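Local structure of chorismate mutase and shikimate 5-dehydrogenase fusion protein (Clostridium acetobutylicum, 3FBT) at residues Asn103-Gly108 / Val241-Ala246. The protein probably catalyses the reversible NADPH-dependent reduction of 3-dehydroshikimate to shikimate through the shikimate dehydrogenase part of a fusion with chorismate mutase. Sequence-based numbering, arbitrary orientation.
Sequences NTDYIG and VSQAAA. With SO4 (sulfate ion), chain G.
The carboxamide of Gln243 and the carboxylate of Asp105 stand nearly perpendicular, their planes 87° apart. The two side chains extend alongside each other in the same direction, with Asp105 OD1 4.0 Å from Gln243 NE2. Thr104 OG1 lies on the same side of the amide plane as OD1 but near the opposite end of the group, making a weak hydrogen bond of 3.3 Å with Gln243 OE1. Which acceptor takes the hydroxyl proton is open, because OG1 is also hydrogen-bonded to Thr91 and Ser247; Ser247 bonds OE1 as well. Asn90 touches the side chains of both Asp105 and Gln243.

Gln243 reaches this spot with CG anti to its backbone N (chi1 -178°) and a bend at chi2. Gln243 CG thereby lies against two oxygens of Thr104 on the same side, 3.0 Å from Thr104 OG1 and 3.2 Å from Thr104 O. On the other branch of Thr104, CG2 meets Ala246 CB, which also receives Ile107 CG2 at 4.1 Å, so one methyl packs against two branched side chains. Glycine at 108 brings the backbones close: Gly108 CA is 4.3 Å from Gln243 CA and rests on Ser242 CB.

Asn103 OD1 caps the start of helix 105-115, accepting from Tyr106 N in a nearly straight bond (169°), while Asn103 ND2 is held by Ala88 O. Asn103 N donates to O2 of a sulfate, probably from the crystallisation liquor, at 2.8 Å.

Helix 105-115, leading from the substrate-binding domain toward the Rossmann domain, thus packs against helix 237-252 at the interdomain cleft. Asp105 and Gln243 are predicted shikimate ligands, and Asp105 lies beside Lys69, the predicted proton acceptor; the arrangement is consistent with the active site of the shikimate dehydrogenase family.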
loop_
_atom_site.group_PDB
_atom_site.type_symbol
_atom_site.label_atom_id
_atom_site.label_comp_id
_atom_site.label_asym_id
_atom_site.label_seq_id
_atom_site.Cartn_x
_atom_site.Cartn_y
_atom_site.Cartn_z
ATOM N N ASN A 103 2.999 18.560 11.968
ATOM C CA ASN A 103 3.375 19.433 10.914
ATOM C C ASN A 103 4.850 19.449 10.814
ATOM O O ASN A 103 5.509 20.046 11.649
ATOM C CB ASN A 103 2.880 20.862 11.178
ATOM C CG ASN A 103 3.051 21.727 9.946
ATOM O OD1 ASN A 103 4.145 21.902 9.474
ATOM N ND2 ASN A 103 1.958 22.153 9.361
ATOM N N THR A 104 5.396 18.800 9.786
ATOM C CA THR A 104 6.847 18.744 9.610
ATOM C C THR A 104 7.384 19.720 8.533
ATOM O O THR A 104 8.557 19.740 8.317
ATOM C CB THR A 104 7.267 17.323 9.180
ATOM O OG1 THR A 104 6.610 17.067 7.963
ATOM C CG2 THR A 104 6.807 16.243 10.254
ATOM N N ASP A 105 6.535 20.549 7.900
ATOM C CA ASP A 105 7.043 21.748 7.171
ATOM C C ASP A 105 7.789 22.718 8.112
ATOM O O ASP A 105 8.864 23.271 7.753
ATOM C CB ASP A 105 5.892 22.531 6.524
ATOM C CG ASP A 105 5.241 21.747 5.377
ATOM O OD1 ASP A 105 5.999 21.032 4.667
ATOM O OD2 ASP A 105 3.992 21.784 5.227
ATOM N N TYR A 106 7.189 22.965 9.263
ATOM C CA TYR A 106 7.793 23.809 10.319
ATOM C C TYR A 106 9.195 23.298 10.650
ATOM O O TYR A 106 10.186 24.079 10.725
ATOM C CB TYR A 106 6.909 23.733 11.559
ATOM C CG TYR A 106 7.419 24.555 12.728
ATOM C CD1 TYR A 106 6.932 25.816 12.954
ATOM C CD2 TYR A 106 8.421 24.060 13.592
ATOM C CE1 TYR A 106 7.384 26.606 14.015
ATOM C CE2 TYR A 106 8.915 24.845 14.674
ATOM C CZ TYR A 106 8.388 26.134 14.863
ATOM O OH TYR A 106 8.811 26.962 15.919
ATOM N N ILE A 107 9.319 21.962 10.790
ATOM C CA ILE A 107 10.598 21.373 11.240
ATOM C C ILE A 107 11.566 21.463 10.092
ATOM O O ILE A 107 12.732 21.809 10.245
ATOM C CB ILE A 107 10.420 19.896 11.639
ATOM C CG1 ILE A 107 9.368 19.788 12.736
ATOM C CG2 ILE A 107 11.742 19.321 12.132
ATOM C CD1 ILE A 107 9.332 18.431 13.481
ATOM N N GLY A 108 11.089 21.122 8.895
ATOM C CA GLY A 108 11.978 21.222 7.724
ATOM C C GLY A 108 12.515 22.660 7.523
ATOM O O GLY A 108 13.671 22.867 7.109
ATOM N N VAL A 241 14.144 17.615 2.055
ATOM C CA VAL A 241 14.791 16.421 2.552
ATOM C C VAL A 241 14.600 16.301 3.990
ATOM O O VAL A 241 14.290 15.211 4.479
ATOM C CB VAL A 241 16.289 16.342 2.149
ATOM C CG1 VAL A 241 16.982 15.210 2.890
ATOM C CG2 VAL A 241 16.347 16.128 0.658
ATOM N N SER A 242 14.647 17.406 4.715
ATOM C CA SER A 242 14.401 17.345 6.184
ATOM C C SER A 242 12.982 17.098 6.592
ATOM O O SER A 242 12.714 16.492 7.631
ATOM C CB SER A 242 14.847 18.656 6.875
ATOM O OG SER A 242 16.211 18.842 6.536
ATOM N N GLN A 243 12.044 17.709 5.879
ATOM C CA GLN A 243 10.658 17.406 6.164
ATOM C C GLN A 243 10.396 15.916 5.937
ATOM O O GLN A 243 9.712 15.316 6.693
ATOM C CB GLN A 243 9.688 18.292 5.368
ATOM C CG GLN A 243 8.250 18.041 5.660
ATOM C CD GLN A 243 7.622 17.053 4.634
ATOM O OE1 GLN A 243 7.218 15.905 4.971
ATOM N NE2 GLN A 243 7.509 17.514 3.402
ATOM N N ALA A 244 10.935 15.324 4.905
ATOM C CA ALA A 244 10.657 13.904 4.724
ATOM C C ALA A 244 11.307 13.028 5.887
ATOM O O ALA A 244 10.669 12.104 6.445
ATOM C CB ALA A 244 11.143 13.491 3.352
ATOM N N ALA A 245 12.573 13.345 6.253
ATOM C CA ALA A 245 13.253 12.677 7.403
ATOM C C ALA A 245 12.421 12.792 8.662
ATOM O O ALA A 245 12.155 11.817 9.436
ATOM C CB ALA A 245 14.716 13.284 7.644
ATOM N N ALA A 246 11.933 13.990 8.884
ATOM C CA ALA A 246 11.148 14.175 10.092
ATOM C C ALA A 246 9.815 13.380 10.059
ATOM O O ALA A 246 9.326 12.962 11.086
ATOM C CB ALA A 246 10.923 15.694 10.402
HETATM S S SO4 G . 5.550 19.033 14.909
HETATM O O1 SO4 G . 5.900 20.474 14.861
HETATM O O2 SO4 G . 4.174 18.900 14.443
HETATM O O3 SO4 G . 6.578 18.412 14.060
HETATM O O4 SO4 G . 5.820 18.341 16.186
#